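PDB 1RIF: ATP-dependent DNA helicase uvsW from Enterobacteria phage T4, which couples ATP hydrolysis to 3'-5' translocation and unwinding of duplex DNA, promoting Holliday-junction branch migration in recombination-dependent repair and the reorganization of stalled replication forks. Local coordinates for residues I3-H8 and P83-K88; H12-C17 and N57-F62; S101-Y106 and Y180-H185; G158-I163 and M228-E233. The protein carries 1 engineered substitution. One frame throughout, in Å; residues are numbered along the deposited sequence.

Interaction 1: I3-H8 and P83-K88; sequences IKVHFH and PQINEK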
# COMPACT_ATOMS: atom_id res chain seq x y z
N ILE A 3 -3.70 15.72 -21.86
CA ILE A 3 -4.04 15.01 -20.64
C ILE A 3 -3.64 15.81 -19.41
O ILE A 3 -2.51 16.27 -19.30
CB ILE A 3 -3.31 13.65 -20.59
CG1 ILE A 3 -3.73 12.79 -21.78
CG2 ILE A 3 -3.61 12.96 -19.28
CD1 ILE A 3 -2.97 11.50 -21.89
N LYS A 4 -4.59 15.98 -18.49
CA LYS A 4 -4.34 16.69 -17.24
C LYS A 4 -4.69 15.74 -16.11
O LYS A 4 -5.83 15.31 -15.98
CB LYS A 4 -5.21 17.95 -17.13
CG LYS A 4 -4.65 19.17 -17.87
CD LYS A 4 -5.46 20.42 -17.56
CE LYS A 4 -4.84 21.66 -18.20
NZ LYS A 4 -5.78 22.83 -18.22
N VAL A 5 -3.70 15.40 -15.29
CA VAL A 5 -3.92 14.48 -14.18
C VAL A 5 -3.99 15.25 -12.86
O VAL A 5 -3.01 15.84 -12.40
CB VAL A 5 -2.81 13.41 -14.14
CG1 VAL A 5 -3.08 12.42 -13.03
CG2 VAL A 5 -2.75 12.69 -15.47
N HIS A 6 -5.18 15.25 -12.26
CA HIS A 6 -5.41 15.96 -11.02
C HIS A 6 -5.39 15.08 -9.79
O HIS A 6 -5.74 13.90 -9.83
CB HIS A 6 -6.76 16.69 -11.05
CG HIS A 6 -6.88 17.70 -12.14
ND1 HIS A 6 -7.30 17.39 -13.41
CD2 HIS A 6 -6.60 19.03 -12.15
CE1 HIS A 6 -7.28 18.48 -14.16
NE2 HIS A 6 -6.86 19.49 -13.42
N PHE A 7 -4.99 15.68 -8.68
CA PHE A 7 -4.96 14.96 -7.42
C PHE A 7 -6.43 14.71 -7.04
O PHE A 7 -7.30 15.52 -7.36
CB PHE A 7 -4.26 15.83 -6.37
CG PHE A 7 -4.05 15.14 -5.06
CD1 PHE A 7 -2.89 14.41 -4.82
CD2 PHE A 7 -5.03 15.19 -4.06
CE1 PHE A 7 -2.70 13.74 -3.62
CE2 PHE A 7 -4.84 14.53 -2.85
CZ PHE A 7 -3.68 13.80 -2.63
N HIS A 8 -6.68 13.58 -6.39
CA HIS A 8 -8.02 13.18 -5.94
C HIS A 8 -7.76 12.15 -4.83
O HIS A 8 -7.75 10.95 -5.07
CB HIS A 8 -8.78 12.51 -7.10
CG HIS A 8 -10.14 12.01 -6.71
ND1 HIS A 8 -11.25 12.82 -6.69
CD2 HIS A 8 -10.55 10.80 -6.28
CE1 HIS A 8 -12.29 12.13 -6.25
NE2 HIS A 8 -11.89 10.90 -5.99
N PRO A 83 1.20 18.75 -9.54
CA PRO A 83 2.44 18.61 -8.77
C PRO A 83 2.28 17.91 -7.42
O PRO A 83 3.22 17.29 -6.92
CB PRO A 83 2.92 20.06 -8.64
CG PRO A 83 1.63 20.82 -8.61
CD PRO A 83 0.85 20.17 -9.73
N GLN A 84 1.08 17.97 -6.85
CA GLN A 84 0.84 17.33 -5.56
C GLN A 84 1.00 15.81 -5.66
O GLN A 84 1.30 15.15 -4.66
CB GLN A 84 -0.56 17.67 -5.06
CG GLN A 84 -0.73 17.35 -3.59
CD GLN A 84 -2.17 17.48 -3.13
OE1 GLN A 84 -2.95 18.23 -3.71
NE2 GLN A 84 -2.51 16.76 -2.07
N ILE A 85 0.81 15.28 -6.86
CA ILE A 85 0.91 13.85 -7.11
C ILE A 85 2.33 13.30 -7.01
O ILE A 85 2.55 12.21 -6.49
CB ILE A 85 0.35 13.50 -8.51
CG1 ILE A 85 -1.16 13.77 -8.54
CG2 ILE A 85 0.67 12.04 -8.87
CD1 ILE A 85 -1.80 13.58 -9.92
N ASN A 86 3.30 14.07 -7.49
CA ASN A 86 4.69 13.63 -7.46
C ASN A 86 5.43 14.04 -6.19
O ASN A 86 6.63 13.84 -6.08
CB ASN A 86 5.44 14.20 -8.68
CG ASN A 86 4.73 13.88 -9.99
OD1 ASN A 86 4.49 12.71 -10.31
ND2 ASN A 86 4.41 14.92 -10.75
N GLU A 87 4.69 14.61 -5.24
CA GLU A 87 5.27 15.06 -3.99
C GLU A 87 5.97 13.95 -3.20
O GLU A 87 5.45 12.85 -3.05
CB GLU A 87 4.16 15.68 -3.15
CG GLU A 87 4.63 16.31 -1.87
CD GLU A 87 3.49 16.90 -1.08
OE1 GLU A 87 2.88 17.89 -1.55
OE2 GLU A 87 3.20 16.36 0.01
N LYS A 88 7.16 14.26 -2.70
CA LYS A 88 7.96 13.32 -1.94
C LYS A 88 8.12 13.82 -0.50
O LYS A 88 7.90 14.99 -0.22
CB LYS A 88 9.35 13.18 -2.57
CG LYS A 88 9.36 12.88 -4.05
CD LYS A 88 9.02 11.43 -4.32
CE LYS A 88 9.05 11.12 -5.80
NZ LYS A 88 8.85 9.67 -6.08
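Strand 3-8 of the small N-terminal sheet is overlaid near its end by the loop that leaves the sheet's neighbouring strand 79-81 and runs toward helix 93-101. No hydrogen bond crosses between 3-8 and 83-88; flat-group stacking and aliphatic packing join them. F7 has the largest share. Its CG stands anti to the backbone N (chi1 -174°), which sends the ring toward the loop, where the amide of Q84 lies on one face with the two planes 16° apart. Q84 NE2 sits over the ring centre, 3.2 Å from F7 CZ, while Q84 OE1 lies 3.5 Å from F7 CG. Q84 CG adds a CH-pi contact, 4.3 Å from the ring centroid. Glutamine suits this exposed rim: its extended chain can span the ring and end in a planar group that matches the aromatic face. I85 works from another direction, its CG1 meeting the ring at the edge, 4.2 Å from F7 CD1. The chain is extended past CG1 (chi2 175°), carrying CD1 inward to within 3.6 Å of V5 CG1, and the two side chains cross at about a right angle. Branched aliphatic residues suit this buried flank. D82 positions both partners, one carboxylate oxygen accepting from F7 N and the other from Q84 N. F10 meets the F7 ring edge-to-face. I85 continues onto V13 of strand 12-16 and onto F62 and V65, so the loop is fastened across two strands, while V5 is bonded through its backbone to W80 of strand 79-81 and to D82 just after it.

Interaction 2: H12-C17 and N57-F62; sequences HVRIDC and NRLLPF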
# COMPACT_ATOMS: atom_id res chain seq x y z
N HIS A 12 -6.67 7.37 -5.50
CA HIS A 12 -6.69 7.56 -6.96
C HIS A 12 -6.36 8.97 -7.42
O HIS A 12 -6.31 9.90 -6.63
CB HIS A 12 -8.08 7.25 -7.54
CG HIS A 12 -8.54 5.84 -7.32
ND1 HIS A 12 -9.01 5.39 -6.10
CD2 HIS A 12 -8.62 4.79 -8.17
CE1 HIS A 12 -9.36 4.13 -6.21
NE2 HIS A 12 -9.13 3.74 -7.45
N VAL A 13 -6.13 9.10 -8.72
CA VAL A 13 -5.89 10.40 -9.33
C VAL A 13 -7.00 10.49 -10.37
O VAL A 13 -7.53 9.47 -10.79
CB VAL A 13 -4.52 10.50 -10.04
CG1 VAL A 13 -3.41 10.58 -9.00
CG2 VAL A 13 -4.31 9.31 -10.96
N ARG A 14 -7.37 11.71 -10.77
CA ARG A 14 -8.43 11.87 -11.77
C ARG A 14 -7.82 12.32 -13.07
O ARG A 14 -6.97 13.20 -13.09
CB ARG A 14 -9.46 12.90 -11.31
CG ARG A 14 -10.63 13.00 -12.27
CD ARG A 14 -11.62 14.08 -11.88
NE ARG A 14 -11.17 15.42 -12.26
CZ ARG A 14 -10.68 16.32 -11.42
NH1 ARG A 14 -10.57 16.02 -10.12
NH2 ARG A 14 -10.32 17.51 -11.86
N ILE A 15 -8.27 11.73 -14.17
CA ILE A 15 -7.75 12.09 -15.48
C ILE A 15 -8.75 12.86 -16.34
O ILE A 15 -9.90 12.47 -16.47
CB ILE A 15 -7.30 10.85 -16.26
CG1 ILE A 15 -6.36 10.00 -15.39
CG2 ILE A 15 -6.61 11.28 -17.55
CD1 ILE A 15 -5.85 8.74 -16.06
N ASP A 16 -8.28 13.97 -16.91
CA ASP A 16 -9.08 14.84 -17.77
C ASP A 16 -8.55 14.70 -19.18
O ASP A 16 -7.36 14.92 -19.42
CB ASP A 16 -8.94 16.29 -17.33
CG ASP A 16 -9.81 16.62 -16.13
OD1 ASP A 16 -9.88 15.79 -15.19
OD2 ASP A 16 -10.41 17.71 -16.13
N CYS A 17 -9.42 14.36 -20.12
CA CYS A 17 -9.00 14.18 -21.50
C CYS A 17 -10.23 14.03 -22.40
O CYS A 17 -11.36 14.14 -21.94
CB CYS A 17 -8.14 12.93 -21.63
SG CYS A 17 -9.03 11.43 -21.19
N ASN A 57 -15.37 7.03 -14.08
CA ASN A 57 -15.30 8.26 -13.30
C ASN A 57 -13.94 8.89 -13.59
O ASN A 57 -13.58 9.91 -13.00
CB ASN A 57 -15.42 7.96 -11.81
CG ASN A 57 -16.83 7.56 -11.41
OD1 ASN A 57 -17.73 8.40 -11.35
ND2 ASN A 57 -17.02 6.27 -11.13
N ARG A 58 -13.20 8.28 -14.51
CA ARG A 58 -11.88 8.75 -14.90
C ARG A 58 -10.92 8.79 -13.70
O ARG A 58 -10.03 9.64 -13.62
CB ARG A 58 -11.98 10.13 -15.56
CG ARG A 58 -12.77 10.14 -16.88
CD ARG A 58 -12.90 11.56 -17.45
NE ARG A 58 -12.13 11.80 -18.68
CZ ARG A 58 -12.54 11.49 -19.92
NH1 ARG A 58 -13.73 10.93 -20.10
NH2 ARG A 58 -11.79 11.77 -20.97
N LEU A 59 -11.10 7.85 -12.78
CA LEU A 59 -10.25 7.74 -11.60
C LEU A 59 -9.31 6.56 -11.81
O LEU A 59 -9.72 5.49 -12.25
CB LEU A 59 -11.08 7.50 -10.35
CG LEU A 59 -12.01 8.63 -9.91
CD1 LEU A 59 -12.78 8.21 -8.67
CD2 LEU A 59 -11.20 9.88 -9.62
N LEU A 60 -8.03 6.77 -11.50
CA LEU A 60 -7.02 5.73 -11.66
C LEU A 60 -6.29 5.51 -10.33
O LEU A 60 -5.92 6.46 -9.65
CB LEU A 60 -6.02 6.16 -12.72
CG LEU A 60 -4.87 5.20 -12.98
CD1 LEU A 60 -5.30 4.13 -13.96
CD2 LEU A 60 -3.68 5.97 -13.51
N PRO A 61 -6.08 4.24 -9.94
CA PRO A 61 -5.36 4.08 -8.68
C PRO A 61 -4.04 4.86 -8.69
O PRO A 61 -3.27 4.80 -9.65
CB PRO A 61 -5.20 2.56 -8.54
CG PRO A 61 -5.57 2.00 -9.88
CD PRO A 61 -6.58 2.95 -10.43
N PHE A 62 -3.81 5.61 -7.61
CA PHE A 62 -2.63 6.46 -7.43
C PHE A 62 -1.33 5.82 -7.88
O PHE A 62 -0.59 6.38 -8.69
CB PHE A 62 -2.53 6.87 -5.96
CG PHE A 62 -1.77 8.14 -5.72
CD1 PHE A 62 -2.42 9.24 -5.17
CD2 PHE A 62 -0.42 8.24 -6.01
CE1 PHE A 62 -1.72 10.42 -4.90
CE2 PHE A 62 0.30 9.41 -5.74
CZ PHE A 62 -0.36 10.50 -5.19
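R58 reaches along strand 12-16 from just before strand 59-61, and its torsions explain how. Its backbone is left-handed (phi 59°), and CG lies anti to the carbonyl carbon; the chain then bends at chi3 (111°, off the usual staggered positions), so that NE makes a weak bond of 3.2 Å to I15 O, near the guanidinium plane. Arginine suits the place because its other nitrogens find partners, NH1 in a salt bridge with E19 and NH2 on the carbonyl of E18. The backbone pairing is antiparallel, with I15 N 2.8 Å from R58 O in a nearly straight bond and V13 and L60 as a hydrogen-bonded pair. R14 and L59 share one face. R14 has CG anti to the backbone N (chi1 -175°) and L59 CD2 lies 3.9 Å from R14 CB; R14 then bends at chi3, bringing NE to the syn lone pair of D16 OD1 in a 3.2 Å salt bridge. On the other, aliphatic face V13 places CG2 in the crowded position between N and the carbonyl carbon, 4.0 Å from L60 CB, while CG1 rests over the rim of one F62 face, 4.2 Å from F62 CD1. At the other end H12 CD2 packs 3.6 Å from P61 CD. P61 faces H12 in a non-hydrogen-bonded pair, where its lack of an N-H costs no bond to strand 12-16. Within its chain, 59-61 is an outermost strand of this sheet; strand 3-8 lines the other side of 12-16, and I15 and L60 both pack on I68 of helix 68-74, L25 of helix 19-28 touching I15.

Interaction 3: S101-Y106 and Y180-H185; sequences SKLEIY and YRLFSH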
# COMPACT_ATOMS: atom_id res chain seq x y z
N SER A 101 19.50 7.16 14.56
CA SER A 101 20.46 7.07 15.65
C SER A 101 19.88 7.41 17.01
O SER A 101 20.53 7.14 18.02
CB SER A 101 21.68 7.94 15.36
OG SER A 101 21.32 9.31 15.29
N LYS A 102 18.68 7.97 17.06
CA LYS A 102 18.07 8.31 18.35
C LYS A 102 17.20 7.17 18.86
O LYS A 102 16.74 7.18 20.01
CB LYS A 102 17.24 9.60 18.23
CG LYS A 102 15.91 9.47 17.50
CD LYS A 102 14.77 9.27 18.48
CE LYS A 102 13.42 9.19 17.77
NZ LYS A 102 13.05 10.47 17.13
N LEU A 103 16.99 6.18 18.01
CA LEU A 103 16.17 5.02 18.37
C LEU A 103 16.99 3.98 19.13
O LEU A 103 18.16 3.76 18.83
CB LEU A 103 15.61 4.39 17.09
CG LEU A 103 14.82 5.29 16.14
CD1 LEU A 103 14.54 4.54 14.85
CD2 LEU A 103 13.51 5.72 16.80
N GLU A 104 16.37 3.35 20.12
CA GLU A 104 17.02 2.30 20.89
C GLU A 104 16.23 1.02 20.63
O GLU A 104 15.25 0.73 21.32
CB GLU A 104 17.02 2.63 22.39
CG GLU A 104 17.51 4.03 22.71
CD GLU A 104 17.93 4.20 24.17
OE1 GLU A 104 17.26 3.62 25.06
OE2 GLU A 104 18.92 4.92 24.41
N ILE A 105 16.65 0.27 19.62
CA ILE A 105 15.97 -0.96 19.23
C ILE A 105 16.55 -2.16 19.95
O ILE A 105 17.76 -2.26 20.12
CB ILE A 105 16.07 -1.17 17.70
CG1 ILE A 105 15.59 0.09 16.99
CG2 ILE A 105 15.23 -2.35 17.26
CD1 ILE A 105 15.83 0.08 15.49
N TYR A 106 15.68 -3.07 20.38
CA TYR A 106 16.11 -4.26 21.12
C TYR A 106 15.67 -5.59 20.54
O TYR A 106 14.87 -5.66 19.60
CB TYR A 106 15.60 -4.21 22.57
CG TYR A 106 16.15 -3.08 23.42
CD1 TYR A 106 15.74 -1.76 23.21
CD2 TYR A 106 17.08 -3.33 24.43
CE1 TYR A 106 16.23 -0.72 24.00
CE2 TYR A 106 17.57 -2.30 25.23
CZ TYR A 106 17.14 -0.99 25.01
OH TYR A 106 17.62 0.03 25.79
N TYR A 180 10.93 -4.86 19.96
CA TYR A 180 11.88 -3.85 19.47
C TYR A 180 11.90 -2.66 20.42
O TYR A 180 12.92 -1.95 20.55
CB TYR A 180 11.45 -3.36 18.08
CG TYR A 180 11.59 -4.38 16.99
CD1 TYR A 180 10.58 -4.56 16.05
CD2 TYR A 180 12.75 -5.17 16.88
CE1 TYR A 180 10.71 -5.49 15.04
CE2 TYR A 180 12.88 -6.10 15.87
CZ TYR A 180 11.86 -6.25 14.95
OH TYR A 180 11.98 -7.17 13.94
N ARG A 181 10.75 -2.45 21.06
CA ARG A 181 10.51 -1.37 22.01
C ARG A 181 10.21 -0.06 21.31
O ARG A 181 10.40 1.01 21.88
CB ARG A 181 11.69 -1.21 22.97
CG ARG A 181 11.96 -2.45 23.79
CD ARG A 181 12.90 -2.17 24.93
NE ARG A 181 13.49 -3.41 25.44
CZ ARG A 181 14.25 -3.47 26.52
NH1 ARG A 181 14.52 -2.37 27.20
NH2 ARG A 181 14.76 -4.64 26.91
N LEU A 182 9.74 -0.16 20.07
CA LEU A 182 9.36 1.03 19.31
C LEU A 182 7.88 1.33 19.60
O LEU A 182 7.40 2.44 19.36
CB LEU A 182 9.58 0.79 17.81
CG LEU A 182 11.04 0.60 17.38
CD1 LEU A 182 11.10 0.16 15.93
CD2 LEU A 182 11.81 1.89 17.58
N PHE A 183 7.17 0.33 20.12
CA PHE A 183 5.76 0.45 20.46
C PHE A 183 5.45 -0.34 21.73
O PHE A 183 6.21 -1.22 22.13
CB PHE A 183 4.86 -0.12 19.34
CG PHE A 183 4.97 0.61 18.04
CD1 PHE A 183 6.01 0.35 17.16
CD2 PHE A 183 4.02 1.58 17.69
CE1 PHE A 183 6.12 1.05 15.95
CE2 PHE A 183 4.12 2.28 16.49
CZ PHE A 183 5.18 2.01 15.62
N SER A 184 4.32 -0.02 22.35
CA SER A 184 3.84 -0.72 23.54
C SER A 184 2.53 -1.39 23.10
O SER A 184 1.94 -0.98 22.10
CB SER A 184 3.57 0.26 24.68
OG SER A 184 2.49 1.11 24.37
N HIS A 185 2.07 -2.41 23.82
CA HIS A 185 0.83 -3.09 23.43
C HIS A 185 -0.42 -2.23 23.42
O HIS A 185 -1.29 -2.40 22.56
CB HIS A 185 0.59 -4.34 24.28
CG HIS A 185 1.26 -5.56 23.73
ND1 HIS A 185 2.36 -6.15 24.33
CD2 HIS A 185 1.02 -6.27 22.60
CE1 HIS A 185 2.77 -7.16 23.58
NE2 HIS A 185 1.98 -7.25 22.53
O HOH W 1 13.18 1.92 22.50
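The guanidinium of R181 lies flat on the ring of Y106, planes only 6° apart, in a cation-pi stack. R181 CZ is 3.6 Å from the ring centroid and offset toward the rim, and the methylene next to NE takes part too, with R181 CD 3.3 Å from Y106 CD1. R181 is extended from CG to NE, so the whole arm runs obliquely over one face; an arginine joins a flat charged tip to an aliphatic stem, and tyrosine offers a broad face for both. Alongside, Y106 N donates to Y180 O at 3.0 Å (N-H...O 150°), the N-H coming from above the carbonyl plane. The same carbonyl oxygen lies at the edge of the Y106 ring. R181 is the first residue after helix 167-180 to leave helical backbone angles, with positive phi (80°). This helix exit of the RecA-like ATPase domain is thereby joined to the chain that leads from helix 93-101 into short strand 106-107. I105 CG2 packs 3.8 Å from Y180 CD2, the two side chains side by side, and L182 CD2 touches both I105 CG1 at 4.2 Å and L103 CD2 at 4.3 Å, a small aliphatic patch suited to leucine and isoleucine. One water donates to both E104 O and R181 O, bridging the backbones. Further out, R181 NH2 is held by G108 O, which fixes the guanidinium over the ring. Y180 OH is hydrogen-bonded to S142 OG of the predicted ATP-binding segment, and L182 O receives R150 NH2 from helix 141-155, on which L103 and L182 also pack.

Interaction 4: G158-I163 and M228-E233; sequences GKILII and MMMNDE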
# COMPACT_ATOMS: atom_id res chain seq x y z
N GLY A 158 -2.73 10.47 11.87
CA GLY A 158 -3.61 9.34 11.57
C GLY A 158 -3.23 8.02 12.24
O GLY A 158 -2.51 7.99 13.25
N LYS A 159 -3.74 6.93 11.69
CA LYS A 159 -3.45 5.60 12.21
C LYS A 159 -2.69 4.81 11.16
O LYS A 159 -2.58 5.22 10.00
CB LYS A 159 -4.73 4.86 12.57
CG LYS A 159 -5.36 5.32 13.86
CD LYS A 159 -6.53 4.43 14.20
CE LYS A 159 -7.13 4.78 15.55
NZ LYS A 159 -8.31 3.90 15.82
N ILE A 160 -2.15 3.67 11.58
CA ILE A 160 -1.40 2.78 10.70
C ILE A 160 -2.10 1.42 10.63
O ILE A 160 -2.41 0.82 11.67
CB ILE A 160 0.06 2.56 11.21
CG1 ILE A 160 0.76 3.91 11.43
CG2 ILE A 160 0.85 1.75 10.19
CD1 ILE A 160 1.06 4.22 12.90
N LEU A 161 -2.37 0.95 9.41
CA LEU A 161 -3.02 -0.34 9.19
C LEU A 161 -1.97 -1.29 8.64
O LEU A 161 -1.32 -0.99 7.64
CB LEU A 161 -4.14 -0.23 8.14
CG LEU A 161 -5.31 -1.24 8.11
CD1 LEU A 161 -5.68 -1.48 6.66
CD2 LEU A 161 -4.96 -2.56 8.77
N ILE A 162 -1.80 -2.43 9.31
CA ILE A 162 -0.85 -3.43 8.88
C ILE A 162 -1.63 -4.70 8.60
O ILE A 162 -2.31 -5.21 9.49
CB ILE A 162 0.21 -3.67 9.96
CG1 ILE A 162 0.83 -2.33 10.37
CG2 ILE A 162 1.31 -4.62 9.44
CD1 ILE A 162 1.80 -2.45 11.51
N ILE A 163 -1.55 -5.20 7.37
CA ILE A 163 -2.27 -6.42 6.97
C ILE A 163 -1.30 -7.60 6.89
O ILE A 163 -0.29 -7.53 6.20
CB ILE A 163 -2.97 -6.21 5.59
CG1 ILE A 163 -3.89 -4.98 5.65
CG2 ILE A 163 -3.79 -7.45 5.21
CD1 ILE A 163 -4.61 -4.64 4.33
N MET A 228 -1.19 5.52 6.93
CA MET A 228 -0.21 4.59 6.41
C MET A 228 -0.78 3.18 6.48
O MET A 228 -1.49 2.84 7.41
CB MET A 228 1.09 4.65 7.23
CG MET A 228 2.15 3.66 6.78
SD MET A 228 3.65 3.69 7.81
CE MET A 228 4.49 5.14 7.13
N MET A 229 -0.47 2.37 5.47
CA MET A 229 -0.94 0.99 5.39
C MET A 229 0.17 0.13 4.81
O MET A 229 0.86 0.52 3.86
CB MET A 229 -2.21 0.90 4.52
CG MET A 229 -2.78 -0.50 4.31
SD MET A 229 -1.98 -1.49 2.99
CE MET A 229 -2.57 -0.67 1.53
N MET A 230 0.34 -1.06 5.39
CA MET A 230 1.35 -2.01 4.95
C MET A 230 0.73 -3.41 4.84
O MET A 230 -0.12 -3.80 5.65
CB MET A 230 2.49 -2.09 5.96
CG MET A 230 3.29 -0.83 6.17
SD MET A 230 4.25 -1.01 7.69
CE MET A 230 3.68 0.38 8.63
N ASN A 231 1.18 -4.16 3.84
CA ASN A 231 0.72 -5.52 3.64
C ASN A 231 1.95 -6.41 3.42
O ASN A 231 2.59 -6.35 2.37
CB ASN A 231 -0.23 -5.61 2.44
CG ASN A 231 -0.72 -7.04 2.17
OD1 ASN A 231 -0.76 -7.89 3.06
ND2 ASN A 231 -1.11 -7.29 0.93
N ASP A 232 2.29 -7.20 4.43
CA ASP A 232 3.42 -8.10 4.34
C ASP A 232 2.95 -9.33 3.55
O ASP A 232 1.93 -9.91 3.89
CB ASP A 232 3.88 -8.51 5.75
CG ASP A 232 5.20 -9.26 5.75
OD1 ASP A 232 6.17 -8.79 5.12
OD2 ASP A 232 5.27 -10.34 6.37
N GLU A 233 3.70 -9.69 2.51
CA GLU A 233 3.37 -10.80 1.61
C GLU A 233 2.21 -10.34 0.73
O GLU A 233 1.22 -11.04 0.57
CB GLU A 233 2.94 -12.05 2.39
CG GLU A 233 4.00 -12.63 3.27
CD GLU A 233 5.18 -13.17 2.48
OE1 GLU A 233 5.81 -12.39 1.74
OE2 GLU A 233 5.48 -14.37 2.61
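Parallel strands 159-163 and 228-232 are laced by a ladder of backbone bonds whose shortest member runs from I163 N to M230 O at 2.6 Å, almost straight at 173°. M230 replies through its own N to L161 O at 2.8 Å, and L161 N reaches M228 O at 2.9 Å. The ladder ends with D232 N on I163 O, 3.1 Å and nearly along the C=O axis; the bond from M228 N to K159 O at the other end is weak. Between these rungs come CA-H...O contacts, the tightest being M229 CA to L161 O at 3.0 Å. On the face of I160, I162, M228 and M230, the M230 chain bends at chi3 and lies beside I160, bringing CE to 3.5 Å from I160 CG2. Y152 of helix 141-155 covers I160 and M228. On the other face L161 CD1 rests 3.9 Å from M229 CG; M229 bends at chi2 and chi3, and its sulfur comes 4.3 Å from I163 CD1, near helix 269-276. Branched isoleucines favour the extended backbone, while flexible methionines fold their ends into the buried surroundings. The strands belong to the RecA-like ATPase core, and 228-232 runs out into the predicted DEAH box. D232 and E233 form salt bridges with R141 of the predicted ATP-binding segment. The engineered substitution lies there, probably at R141, where related helicases carry the P-loop lysine, so these bridges are those of the altered protein. The bond from D232 N thus fixes the backbone where core meets acid, consistent with the acidic pair's part in magnesium binding and ATP hydrolysis in helicases.

How the interactions relate
From the N terminus, interaction 1 opens first, and its loop, closed by 83-88, contains the whole of interaction 2. The two meet directly: strands 3-8 and 12-16 are neighbours in the small N-terminal sheet. That sheet is complete before interaction 3 opens at 101-106. Interaction 4 begins at 158-163, inside the loop that 180-185 closes, and ends beyond it at 228-233, so interactions 3 and 4 cross without touching. Interaction 4 lies within the parallel sheet of the first RecA-like domain, whereas interaction 3 ties the chain after helix 93-101 to the turn after helix 167-180, on the opposite side of the chain's centre from interaction 2. This chain is the N-terminal portion; helicase activity belongs to the whole protein.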